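Long-range contacts in putative phosphomannomutase (Thermus thermophilus, PDB 1TUO), which probably interconverts sugar phosphates as a magnesium-dependent isomerase of the phosphohexose mutase family, perhaps acting on pentose phosphates: residues A[106-110]-A[249-254]; A[184-188]-A[217-223]; A[18-23]-A[113-118]; A[56-60]-A[213-217]; A[160-164]-A[347-353]. All coordinates share one frame; numbering follows the deposited sequence.

Contact 1. Residues A[106-110]-A[249-254]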
# COMPACT_ATOMS: atom_id res chain seq x y z
N LEU A 106 -10.53 -9.65 2.58
CA LEU A 106 -9.81 -10.91 2.56
C LEU A 106 -8.62 -10.70 1.63
O LEU A 106 -8.77 -10.62 0.40
CB LEU A 106 -10.70 -12.04 2.03
CG LEU A 106 -11.60 -12.77 3.04
CD1 LEU A 106 -10.73 -13.58 4.00
CD2 LEU A 106 -12.48 -11.77 3.80
N THR A 107 -7.44 -10.58 2.23
CA THR A 107 -6.22 -10.37 1.47
C THR A 107 -5.00 -10.56 2.36
O THR A 107 -5.10 -10.50 3.58
CB THR A 107 -6.17 -8.92 0.88
OG1 THR A 107 -5.04 -8.79 0.02
CG2 THR A 107 -6.06 -7.89 2.00
N ALA A 108 -3.87 -10.81 1.71
CA ALA A 108 -2.58 -10.95 2.38
C ALA A 108 -1.65 -10.01 1.62
O ALA A 108 -0.42 -10.16 1.62
CB ALA A 108 -2.08 -12.39 2.33
N SER A 109 -2.27 -9.05 0.94
CA SER A 109 -1.57 -7.99 0.21
C SER A 109 -0.42 -8.43 -0.70
O SER A 109 -0.65 -9.01 -1.76
CB SER A 109 -1.07 -6.97 1.25
OG SER A 109 -0.55 -5.78 0.65
N HIS A 110 0.81 -8.14 -0.30
CA HIS A 110 1.99 -8.45 -1.10
C HIS A 110 2.71 -9.74 -0.69
O HIS A 110 3.77 -10.05 -1.22
CB HIS A 110 2.97 -7.29 -0.99
CG HIS A 110 3.47 -7.07 0.41
ND1 HIS A 110 4.61 -7.68 0.89
CD2 HIS A 110 2.94 -6.38 1.44
CE1 HIS A 110 4.76 -7.37 2.17
NE2 HIS A 110 3.76 -6.58 2.53
N ASP A 249 0.60 -4.21 -6.42
CA ASP A 249 0.74 -5.46 -5.69
C ASP A 249 -0.56 -6.26 -5.63
O ASP A 249 -1.55 -5.91 -6.26
CB ASP A 249 1.30 -5.22 -4.28
CG ASP A 249 0.27 -4.64 -3.32
OD1 ASP A 249 0.48 -4.83 -2.10
OD2 ASP A 249 -0.71 -4.01 -3.76
N GLY A 250 -0.53 -7.35 -4.86
CA GLY A 250 -1.67 -8.23 -4.74
C GLY A 250 -3.05 -7.61 -4.61
O GLY A 250 -3.98 -8.00 -5.32
N ASP A 251 -3.19 -6.66 -3.69
CA ASP A 251 -4.47 -6.00 -3.47
C ASP A 251 -4.46 -4.54 -3.94
O ASP A 251 -5.38 -3.76 -3.66
CB ASP A 251 -4.85 -6.10 -1.98
CG ASP A 251 -3.86 -5.38 -1.07
OD1 ASP A 251 -2.68 -5.24 -1.45
OD2 ASP A 251 -4.27 -4.98 0.04
N ALA A 252 -3.41 -4.20 -4.67
CA ALA A 252 -3.22 -2.87 -5.22
C ALA A 252 -3.23 -1.71 -4.23
O ALA A 252 -3.71 -0.62 -4.55
CB ALA A 252 -4.25 -2.61 -6.34
N ASP A 253 -2.71 -1.93 -3.02
CA ASP A 253 -2.64 -0.80 -2.10
C ASP A 253 -1.22 -0.22 -2.19
O ASP A 253 -0.93 0.83 -1.63
CB ASP A 253 -3.00 -1.19 -0.66
CG ASP A 253 -1.95 -2.06 0.01
OD1 ASP A 253 -2.00 -2.16 1.25
OD2 ASP A 253 -1.10 -2.65 -0.69
N ARG A 254 -0.36 -0.91 -2.93
CA ARG A 254 1.04 -0.49 -3.13
C ARG A 254 1.42 -0.54 -4.61
O ARG A 254 0.83 -1.30 -5.38
CB ARG A 254 2.00 -1.41 -2.37
CG ARG A 254 1.73 -1.56 -0.89
CD ARG A 254 2.69 -2.58 -0.28
NE ARG A 254 2.52 -2.70 1.16
CZ ARG A 254 3.37 -3.32 1.97
NH1 ARG A 254 4.46 -3.89 1.47
NH2 ARG A 254 3.13 -3.38 3.27
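S109 sends its hydroxyl into a cluster of aspartates where two signature loops of the phosphohexose mutases meet. T107 to H110 belong to a Thr-Ala-Ser-His sequence that matches the family's phosphoserine loop, and 249-254 reads Asp-Gly-Asp-Ala-Asp-Arg, the form of its metal-binding loop; by analogy the two probably frame the active centre between the first two domains. The buried side is tight. With OG anti to the backbone N (chi1 -171°), S109 OG lies 3.0 Å from D251 OD1 and 3.1 Å from D249 OD1, two acceptors competing for one proton. D253 OD2 closes the group, 3.0 Å from D249 OD1, and such a gathering of acceptor oxygens is consistent with the cation site known in relatives. T107 positions the serine: its OG1 takes the N-H of S109 at 2.9 Å in an ST turn, is also hydrogen-bonded to D56, and leans on D251 CB. D251 OD2 in turn is held by T88. Below, the CA of G250 makes a C-H...O contact of 3.2 Å with S109 O, so close that any CB on G250 would collide with that carbonyl. The partly exposed side is looser in its bonding. Here the R254 guanidinium lies over one face of the H110 imidazole, the two planes 23° apart. R254 NH1 stands 3.0 Å from H110 NE2 at an angle too poor for a hydrogen bond, and such closeness makes the detailed placing of the whole pair doubtful. Deeper along the same side chain, R254 NE is buried without a polar partner.

Contact 2. Residues A[184-188]-A[217-223]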
# COMPACT_ATOMS: atom_id res chain seq x y z
N SER A 184 -0.23 -6.07 -13.37
CA SER A 184 -1.14 -6.33 -12.26
C SER A 184 -0.64 -7.47 -11.37
O SER A 184 -1.19 -7.70 -10.29
CB SER A 184 -2.54 -6.67 -12.79
OG SER A 184 -3.16 -5.53 -13.34
N MET A 185 0.40 -8.15 -11.83
CA MET A 185 1.02 -9.26 -11.10
C MET A 185 0.03 -10.38 -10.77
O MET A 185 0.26 -11.17 -9.86
CB MET A 185 1.67 -8.75 -9.80
CG MET A 185 2.67 -7.61 -10.00
SD MET A 185 3.57 -7.14 -8.50
CE MET A 185 5.00 -8.28 -8.60
N GLY A 186 -1.05 -10.46 -11.54
CA GLY A 186 -2.07 -11.47 -11.31
C GLY A 186 -2.94 -11.10 -10.13
O GLY A 186 -3.75 -11.90 -9.65
N GLY A 187 -2.77 -9.86 -9.68
CA GLY A 187 -3.50 -9.35 -8.53
C GLY A 187 -4.78 -8.60 -8.86
O GLY A 187 -5.19 -8.50 -10.02
N ALA A 188 -5.39 -8.04 -7.82
CA ALA A 188 -6.67 -7.34 -7.93
C ALA A 188 -6.70 -5.97 -8.60
O ALA A 188 -7.78 -5.41 -8.79
CB ALA A 188 -7.30 -7.25 -6.55
N PHE A 217 -0.05 -15.82 -8.68
CA PHE A 217 0.46 -14.57 -9.23
C PHE A 217 1.53 -14.79 -10.32
O PHE A 217 2.57 -14.16 -10.34
CB PHE A 217 1.04 -13.73 -8.09
CG PHE A 217 -0.00 -13.47 -7.04
CD1 PHE A 217 -0.10 -14.31 -5.94
CD2 PHE A 217 -0.87 -12.40 -7.18
CE1 PHE A 217 -1.08 -14.08 -4.98
CE2 PHE A 217 -1.85 -12.17 -6.21
CZ PHE A 217 -1.95 -13.01 -5.11
N HIS A 218 1.23 -15.74 -11.22
CA HIS A 218 2.13 -16.00 -12.35
C HIS A 218 3.57 -16.39 -11.95
O HIS A 218 4.52 -16.15 -12.67
CB HIS A 218 2.17 -14.77 -13.27
CG HIS A 218 0.79 -14.48 -13.80
ND1 HIS A 218 0.22 -15.16 -14.83
CD2 HIS A 218 -0.11 -13.49 -13.37
CE1 HIS A 218 -1.00 -14.60 -15.00
NE2 HIS A 218 -1.22 -13.60 -14.14
N GLY A 219 3.72 -16.97 -10.74
CA GLY A 219 5.01 -17.57 -10.38
C GLY A 219 5.90 -16.63 -9.56
O GLY A 219 7.04 -16.92 -9.23
N VAL A 220 5.43 -15.45 -9.17
CA VAL A 220 6.24 -14.56 -8.34
C VAL A 220 5.42 -14.14 -7.14
O VAL A 220 4.24 -14.50 -7.04
CB VAL A 220 6.65 -13.27 -9.11
CG1 VAL A 220 7.48 -13.63 -10.33
CG2 VAL A 220 5.41 -12.49 -9.52
N ASN A 221 6.03 -13.40 -6.22
CA ASN A 221 5.29 -12.89 -5.07
C ASN A 221 4.73 -11.57 -5.59
O ASN A 221 5.42 -10.84 -6.30
CB ASN A 221 6.21 -12.61 -3.88
CG ASN A 221 6.68 -13.88 -3.20
OD1 ASN A 221 7.72 -13.88 -2.53
ND2 ASN A 221 5.93 -14.96 -3.35
N PRO A 222 3.46 -11.26 -5.26
CA PRO A 222 2.84 -10.02 -5.72
C PRO A 222 3.35 -8.79 -4.96
O PRO A 222 2.57 -8.02 -4.40
CB PRO A 222 1.35 -10.28 -5.48
CG PRO A 222 1.36 -11.10 -4.24
CD PRO A 222 2.51 -12.08 -4.47
N GLU A 223 4.67 -8.63 -4.96
CA GLU A 223 5.31 -7.50 -4.30
C GLU A 223 6.12 -6.85 -5.42
O GLU A 223 7.07 -7.44 -5.94
CB GLU A 223 6.24 -8.00 -3.18
CG GLU A 223 6.75 -6.89 -2.27
CD GLU A 223 7.79 -7.36 -1.27
OE1 GLU A 223 7.92 -8.59 -1.05
OE2 GLU A 223 8.49 -6.50 -0.69
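M185 and F217 form the first shell of this contact between two loops of domain II. The carbonyl oxygen of M185 meets the F217 ring at its edge and in its plane, 3.2 Å from CD2, while the ring's face is occupied from within its own segment by P222 CG, 3.7 Å above the centre. A bend at chi3 (88°) carries the methionine's methyl across the other loop, M185 CE ending 3.5 Å from N221 O, and its sulfur rests near the carbonyl carbon of P222. At the partly exposed rim the H218 imidazole turns its edge to the backbone of G186, with CD2 3.5 Å from G186 CA; there a CB on the glycine would strike the ring. The next shell fixes these groups. A type I' turn from S184 to G187 is closed by the bond from G187 N to S184 O at 2.7 Å, and P222 is the centre of an inverse gamma turn. H218 NE2 is held by E212 O, and G186 O receives T57 from domain I. A serine in place of F217 would probably leave P222 without the ring it rests on and open a gap beside the M185 carbonyl. The direct contact thus depends on shape, an aromatic edge and a methyl set against carbonyl oxygens, while the conventional hydrogen bonds lie within the turns and to residues outside the two segments.

Contact 3. Residues A[18-23]-A[113-118]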
# COMPACT_ATOMS: atom_id res chain seq x y z
N GLY A 18 -5.63 -6.84 11.88
CA GLY A 18 -6.12 -8.08 11.30
C GLY A 18 -5.43 -9.36 11.71
O GLY A 18 -4.63 -9.41 12.63
N PHE A 19 -5.79 -10.43 11.00
CA PHE A 19 -5.24 -11.75 11.23
C PHE A 19 -4.66 -12.23 9.91
O PHE A 19 -5.16 -11.89 8.85
CB PHE A 19 -6.34 -12.70 11.69
CG PHE A 19 -5.88 -14.12 11.84
CD1 PHE A 19 -4.96 -14.47 12.81
CD2 PHE A 19 -6.37 -15.11 10.98
CE1 PHE A 19 -4.53 -15.79 12.94
CE2 PHE A 19 -5.94 -16.43 11.10
CZ PHE A 19 -5.02 -16.77 12.09
N ARG A 20 -3.60 -13.02 9.98
CA ARG A 20 -2.98 -13.55 8.78
C ARG A 20 -2.50 -14.95 9.10
O ARG A 20 -2.22 -15.27 10.25
CB ARG A 20 -1.80 -12.68 8.35
CG ARG A 20 -1.20 -13.07 7.01
CD ARG A 20 0.13 -12.36 6.75
NE ARG A 20 1.16 -12.78 7.70
CZ ARG A 20 2.43 -12.36 7.67
NH1 ARG A 20 2.85 -11.18 8.09
NH2 ARG A 20 3.21 -13.11 6.88
N GLY A 21 -2.43 -15.79 8.08
CA GLY A 21 -1.96 -17.14 8.29
C GLY A 21 -1.84 -17.86 6.97
O GLY A 21 -2.20 -17.31 5.93
N VAL A 22 -1.31 -19.07 7.01
CA VAL A 22 -1.18 -19.87 5.80
C VAL A 22 -2.50 -20.59 5.58
O VAL A 22 -3.07 -21.17 6.50
CB VAL A 22 -0.03 -20.88 5.93
CG1 VAL A 22 -0.08 -21.90 4.79
CG2 VAL A 22 1.30 -20.14 5.93
N ILE A 23 -2.99 -20.53 4.34
CA ILE A 23 -4.24 -21.17 3.96
C ILE A 23 -4.23 -22.66 4.33
O ILE A 23 -3.27 -23.36 4.03
CB ILE A 23 -4.46 -21.00 2.44
CG1 ILE A 23 -4.70 -19.50 2.14
CG2 ILE A 23 -5.62 -21.85 1.95
CD1 ILE A 23 -4.47 -19.10 0.69
N PRO A 113 1.85 -16.39 -2.10
CA PRO A 113 0.57 -17.02 -2.44
C PRO A 113 -0.14 -17.85 -1.37
O PRO A 113 -1.37 -17.86 -1.30
CB PRO A 113 0.91 -17.87 -3.66
CG PRO A 113 2.02 -17.14 -4.29
CD PRO A 113 2.86 -16.71 -3.13
N GLN A 114 0.63 -18.56 -0.55
CA GLN A 114 0.04 -19.42 0.47
C GLN A 114 -0.63 -18.69 1.63
O GLN A 114 -1.34 -19.30 2.42
CB GLN A 114 1.08 -20.40 1.04
CG GLN A 114 2.23 -19.73 1.78
CD GLN A 114 3.39 -19.39 0.86
OE1 GLN A 114 3.19 -19.05 -0.31
NE2 GLN A 114 4.60 -19.47 1.39
N TYR A 115 -0.43 -17.37 1.72
CA TYR A 115 -1.02 -16.60 2.81
C TYR A 115 -2.33 -15.92 2.47
O TYR A 115 -2.59 -15.55 1.33
CB TYR A 115 -0.07 -15.50 3.28
CG TYR A 115 1.20 -16.00 3.91
CD1 TYR A 115 2.34 -16.21 3.13
CD2 TYR A 115 1.27 -16.25 5.28
CE1 TYR A 115 3.52 -16.67 3.71
CE2 TYR A 115 2.44 -16.71 5.86
CZ TYR A 115 3.56 -16.92 5.07
OH TYR A 115 4.72 -17.37 5.65
N LEU A 116 -3.16 -15.76 3.49
CA LEU A 116 -4.42 -15.05 3.36
C LEU A 116 -4.64 -14.42 4.73
O LEU A 116 -3.95 -14.75 5.70
CB LEU A 116 -5.56 -16.01 2.97
CG LEU A 116 -6.84 -15.42 2.35
CD1 LEU A 116 -6.56 -14.11 1.62
CD2 LEU A 116 -7.45 -16.44 1.40
N GLY A 117 -5.57 -13.49 4.81
CA GLY A 117 -5.81 -12.85 6.09
C GLY A 117 -7.03 -11.99 5.98
O GLY A 117 -7.65 -11.92 4.92
N VAL A 118 -7.40 -11.36 7.08
CA VAL A 118 -8.54 -10.47 7.09
C VAL A 118 -8.05 -9.13 7.61
O VAL A 118 -7.42 -9.06 8.67
CB VAL A 118 -9.67 -11.00 8.00
CG1 VAL A 118 -10.88 -10.06 7.90
CG2 VAL A 118 -10.07 -12.41 7.58
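F19 to V22 run antiparallel to Y115 to V118 in the mixed sheet of domain I, an instance of how a ladder of backbone bonds sets side chains against one another. F19 and V118 form a hydrogen-bonded pair, with F19 N to V118 O at 3.2 Å and the return bond shorter. G21 and L116 form the next, both bonds 3.0 Å and almost in line with the carbonyl they reach. Past the strand ends, I23 N continues the ladder to Q114 O at 2.8 Å, nearly straight at 171°. Between the bonded pairs, R20 faces G117, whose lack of a side chain matters: a CB there would run into F19 O.

Two of the side-chain contacts meet at the Y115 ring. R20, bent at chi3 (66°), brings the edge of its guanidinium over one face of the ring, NH2 3.8 Å from CE2, with the planes 76° apart. From the other side of the ring plane V22 CG2 makes an off-centre CH-pi contact, 4.1 Å from the centroid of the Y115 ring. Were Y115 replaced by an alanine, the R20 guanidinium would probably be freer to turn and V22 CG2 left without its aromatic neighbour. Elsewhere I23 CG1 packs 3.7 Å from L116 CB, and L116 continues onto helix 61-75 while V118 meets helix 29-45. On its other side strand 115-122 is bonded to the T107 loop through G117. The chemistry therefore divides the labour: peptide groups fix the register, while the Y115 ring and the I23-L116 packing add side-chain contacts.

Contact 4. Residues A[56-60]-A[213-217]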
# COMPACT_ATOMS: atom_id res chain seq x y z
N ASP A 56 -9.45 -10.45 -2.57
CA ASP A 56 -8.54 -10.27 -3.69
C ASP A 56 -8.54 -11.52 -4.57
O ASP A 56 -9.54 -12.23 -4.60
CB ASP A 56 -7.12 -9.91 -3.21
CG ASP A 56 -6.49 -10.96 -2.34
OD1 ASP A 56 -5.44 -10.64 -1.73
OD2 ASP A 56 -7.00 -12.10 -2.25
N THR A 57 -7.45 -11.78 -5.28
CA THR A 57 -7.41 -12.95 -6.17
C THR A 57 -6.79 -14.19 -5.56
O THR A 57 -6.61 -15.20 -6.26
CB THR A 57 -6.63 -12.65 -7.47
OG1 THR A 57 -5.25 -12.45 -7.16
CG2 THR A 57 -7.18 -11.39 -8.14
N ARG A 58 -6.46 -14.14 -4.28
CA ARG A 58 -5.85 -15.30 -3.63
C ARG A 58 -6.78 -16.51 -3.64
O ARG A 58 -7.99 -16.37 -3.72
CB ARG A 58 -5.44 -14.93 -2.21
CG ARG A 58 -4.24 -14.01 -2.20
CD ARG A 58 -3.93 -13.36 -0.86
NE ARG A 58 -2.82 -12.43 -1.07
CZ ARG A 58 -1.54 -12.76 -1.00
NH1 ARG A 58 -1.19 -14.01 -0.69
NH2 ARG A 58 -0.60 -11.88 -1.29
N PHE A 59 -6.19 -17.70 -3.58
CA PHE A 59 -6.96 -18.94 -3.63
C PHE A 59 -8.00 -18.99 -2.50
O PHE A 59 -7.68 -18.79 -1.34
CB PHE A 59 -6.02 -20.14 -3.54
CG PHE A 59 -6.68 -21.45 -3.89
CD1 PHE A 59 -6.94 -21.78 -5.22
CD2 PHE A 59 -7.05 -22.35 -2.89
CE1 PHE A 59 -7.56 -23.00 -5.55
CE2 PHE A 59 -7.67 -23.57 -3.21
CZ PHE A 59 -7.92 -23.89 -4.54
N LEU A 60 -9.25 -19.26 -2.88
CA LEU A 60 -10.37 -19.34 -1.95
C LEU A 60 -10.73 -18.02 -1.26
O LEU A 60 -11.61 -17.99 -0.41
CB LEU A 60 -10.11 -20.39 -0.87
CG LEU A 60 -10.27 -21.86 -1.28
CD1 LEU A 60 -9.78 -22.75 -0.14
CD2 LEU A 60 -11.73 -22.16 -1.61
N PRO A 213 -6.11 -12.75 -13.53
CA PRO A 213 -6.07 -13.07 -12.10
C PRO A 213 -5.46 -14.46 -11.94
O PRO A 213 -5.78 -15.37 -12.71
CB PRO A 213 -7.54 -13.03 -11.70
CG PRO A 213 -8.13 -12.02 -12.65
CD PRO A 213 -7.48 -12.41 -13.96
N HIS A 214 -4.59 -14.62 -10.95
CA HIS A 214 -3.92 -15.90 -10.74
C HIS A 214 -3.54 -16.05 -9.26
O HIS A 214 -2.81 -15.23 -8.72
CB HIS A 214 -2.66 -15.94 -11.60
CG HIS A 214 -2.09 -17.32 -11.80
ND1 HIS A 214 -1.71 -18.12 -10.75
CD2 HIS A 214 -1.84 -18.02 -12.93
CE1 HIS A 214 -1.23 -19.26 -11.22
NE2 HIS A 214 -1.30 -19.23 -12.54
N PRO A 215 -4.03 -17.11 -8.60
CA PRO A 215 -3.72 -17.32 -7.18
C PRO A 215 -2.24 -17.53 -6.87
O PRO A 215 -1.83 -17.42 -5.71
CB PRO A 215 -4.59 -18.51 -6.79
CG PRO A 215 -4.77 -19.25 -8.07
CD PRO A 215 -4.98 -18.14 -9.07
N LEU A 216 -1.44 -17.84 -7.88
CA LEU A 216 -0.01 -18.02 -7.68
C LEU A 216 0.73 -16.82 -8.25
O LEU A 216 1.96 -16.79 -8.30
CB LEU A 216 0.48 -19.31 -8.34
CG LEU A 216 -0.00 -20.61 -7.68
CD1 LEU A 216 0.57 -21.80 -8.44
CD2 LEU A 216 0.44 -20.66 -6.23
N PHE A 217 -0.05 -15.82 -8.68
CA PHE A 217 0.46 -14.57 -9.23
C PHE A 217 1.53 -14.79 -10.32
O PHE A 217 2.57 -14.16 -10.34
CB PHE A 217 1.04 -13.73 -8.09
CG PHE A 217 -0.00 -13.47 -7.04
CD1 PHE A 217 -0.10 -14.31 -5.94
CD2 PHE A 217 -0.87 -12.40 -7.18
CE1 PHE A 217 -1.08 -14.08 -4.98
CE2 PHE A 217 -1.85 -12.17 -6.21
CZ PHE A 217 -1.95 -13.01 -5.11
O HOH W 1 -3.35 -17.43 -3.41
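R58 and P215 bring their CA atoms within 4.6 Å where the Asx turn begun by D56 lies against the type I turn from H214 to F217, joining a loop of domain I to one of domain II. A single water spans the gap, accepting from F59 N and donating to P215 O at 2.8 Å. The side chains meet mainly around F217. Its CZ sits over the centre of the R58 guanidinium, 4.0 Å above the plane, with ring and guanidinium inclined at 49°; nearer the backbone of the same side chain, R58 CG touches the ring's edge 3.8 Å from CZ. T57 approaches obliquely, its OG1 3.5 Å from F217 CE2, though that hydroxyl's hydrogen bond goes to G186 O. Its CG2 branch, anti to the carbonyl carbon, packs crosswise on P213 CB. Farther out, F59 CB meets P215 CB at 3.9 Å.

D56 prepares R58 for this role: OD2 takes the R58 N-H at 2.9 Å from above the carboxylate plane, and OD1 forms a salt bridge with R58 NE whose hydrogen bond is weak in angle. Beyond them, the two terminal nitrogens bond to the carbonyls of S109, N111, P112 and Y115. With D56 OD1 at its edge, carbonyl oxygens bonded to its terminal nitrogens and F217 CZ over one face, the guanidinium is held against rotation, and its positive charge is likely to be well stabilised where the first domain packs on the second.

Contact 5. Residues A[160-164]-A[347-353]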
# COMPACT_ATOMS: atom_id res chain seq x y z
N TYR A 160 -16.29 4.17 -7.65
CA TYR A 160 -14.89 4.33 -7.25
C TYR A 160 -14.18 5.20 -8.28
O TYR A 160 -13.39 6.07 -7.92
CB TYR A 160 -14.22 2.95 -7.15
CG TYR A 160 -12.73 3.00 -6.84
CD1 TYR A 160 -12.26 3.60 -5.66
CD2 TYR A 160 -11.81 2.44 -7.71
CE1 TYR A 160 -10.88 3.64 -5.38
CE2 TYR A 160 -10.44 2.48 -7.44
CZ TYR A 160 -9.98 3.08 -6.27
OH TYR A 160 -8.62 3.12 -6.02
N PHE A 161 -14.46 4.97 -9.56
CA PHE A 161 -13.84 5.75 -10.61
C PHE A 161 -14.27 7.22 -10.49
O PHE A 161 -13.46 8.13 -10.68
CB PHE A 161 -14.22 5.21 -12.00
CG PHE A 161 -13.62 3.86 -12.31
CD1 PHE A 161 -12.37 3.50 -11.82
CD2 PHE A 161 -14.30 2.96 -13.13
CE1 PHE A 161 -11.81 2.26 -12.14
CE2 PHE A 161 -13.75 1.73 -13.46
CZ PHE A 161 -12.50 1.38 -12.96
N GLU A 162 -15.54 7.44 -10.19
CA GLU A 162 -16.04 8.80 -10.03
C GLU A 162 -15.34 9.50 -8.87
O GLU A 162 -15.07 10.70 -8.93
CB GLU A 162 -17.55 8.79 -9.79
CG GLU A 162 -18.36 8.66 -11.06
CD GLU A 162 -18.16 9.85 -11.99
OE1 GLU A 162 -17.70 9.65 -13.13
OE2 GLU A 162 -18.47 10.99 -11.57
N ALA A 163 -15.06 8.75 -7.81
CA ALA A 163 -14.38 9.32 -6.66
C ALA A 163 -12.95 9.70 -7.04
O ALA A 163 -12.48 10.78 -6.67
CB ALA A 163 -14.36 8.31 -5.52
N LEU A 164 -12.28 8.82 -7.78
CA LEU A 164 -10.91 9.07 -8.22
C LEU A 164 -10.84 10.34 -9.06
O LEU A 164 -9.96 11.18 -8.86
CB LEU A 164 -10.38 7.89 -9.05
CG LEU A 164 -10.06 6.59 -8.30
CD1 LEU A 164 -9.65 5.51 -9.30
CD2 LEU A 164 -8.95 6.84 -7.29
N ASP A 347 -3.55 3.70 -1.50
CA ASP A 347 -4.24 3.45 -2.76
C ASP A 347 -3.26 3.43 -3.93
O ASP A 347 -2.79 4.48 -4.37
CB ASP A 347 -5.33 4.51 -2.99
CG ASP A 347 -6.22 4.19 -4.19
OD1 ASP A 347 -7.39 4.62 -4.19
OD2 ASP A 347 -5.74 3.53 -5.13
N GLY A 348 -2.95 2.23 -4.41
CA GLY A 348 -2.01 2.09 -5.50
C GLY A 348 -2.56 2.50 -6.85
O GLY A 348 -1.81 2.80 -7.78
N ILE A 349 -3.89 2.50 -6.97
CA ILE A 349 -4.53 2.89 -8.21
C ILE A 349 -4.42 4.41 -8.35
O ILE A 349 -4.02 4.93 -9.40
CB ILE A 349 -6.01 2.46 -8.22
CG1 ILE A 349 -6.10 0.94 -8.06
CG2 ILE A 349 -6.67 2.91 -9.52
CD1 ILE A 349 -5.32 0.14 -9.10
N LEU A 350 -4.76 5.14 -7.29
CA LEU A 350 -4.65 6.59 -7.35
C LEU A 350 -3.18 6.99 -7.48
O LEU A 350 -2.86 7.96 -8.15
CB LEU A 350 -5.26 7.26 -6.11
CG LEU A 350 -5.16 8.79 -6.13
CD1 LEU A 350 -5.78 9.32 -7.42
CD2 LEU A 350 -5.89 9.37 -4.92
N THR A 351 -2.29 6.24 -6.84
CA THR A 351 -0.86 6.56 -6.93
C THR A 351 -0.42 6.45 -8.38
O THR A 351 0.32 7.30 -8.89
CB THR A 351 0.02 5.62 -6.08
OG1 THR A 351 -0.32 5.77 -4.70
CG2 THR A 351 1.48 5.98 -6.25
N SER A 352 -0.86 5.39 -9.05
CA SER A 352 -0.50 5.19 -10.45
C SER A 352 -1.00 6.36 -11.29
O SER A 352 -0.26 6.89 -12.13
CB SER A 352 -1.11 3.89 -10.97
OG SER A 352 -0.56 2.77 -10.31
N LEU A 353 -2.24 6.75 -11.07
CA LEU A 353 -2.83 7.85 -11.83
C LEU A 353 -2.16 9.20 -11.55
O LEU A 353 -2.03 10.02 -12.46
CB LEU A 353 -4.34 7.92 -11.58
CG LEU A 353 -5.08 6.70 -12.14
CD1 LEU A 353 -6.53 6.67 -11.66
CD2 LEU A 353 -5.02 6.74 -13.66
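With CG anti to the backbone N in both Y160 (chi1 176°) and D347 (chi1 -172°), the two side chains extend toward each other from helix 157-165 of domain II and from the N-cap of helix 348-362 in domain III. The Y160 hydroxyl donates to D347 OD1 at 2.7 Å, meeting it on the syn side and slightly out of the carboxylate plane. Ring and carboxylate are almost coplanar, 14° apart, and OD1 lies at the ring's edge in its plane. The same carboxylate caps its helix with its second oxygen: D347 OD2 takes the N-H of L350 at 2.9 Å from above the plane and, weakly, that of I349. H342 also bonds to OD1, and these several bonds leave the buried carboxylate little freedom to rotate.

Beside this polar junction runs an apolar one. L164 rests its CG over one face of the Y160 ring and sends its two methyls to different side chains of the other helix. CD2 slides past L350, 3.9 Å from its CB, whereas CD1 crosses I349 and reaches its CG2 at 4.0 Å, with L353 CD1 hardly farther. I349 CB also lies 3.5 Å from Y160 OH, alongside it. P89 of domain I touches both Y160 and D347, placing the junction near where three domains converge. Within the capped turn, D347 O accepts from T351 N and, from the opposite face of its plane, from T351 OG1 at 2.8 Å.

Overall arrangement
Along the chain, contact 3 opens first, followed by contacts 4, 1, 5 and 2. The other four all touch contact 1: centre to centre, contact 2 lies about 9 Å away, contacts 3 and 4 about 11 Å, contact 5 about 15 Å. Contact 3 stays within domain I, meeting contact 1 at strand 115-122, and contact 2 within domain II; contacts 1 and 4 join these domains, and contact 5 joins II to III by helices 157-165 and 348-362. Contacts 2 and 4 share F217, while contacts 3 and 5 stand about 26 Å apart. Most pairs cross along the chain, so loops distant in sequence come together and the probable active-site loops are held from several domains.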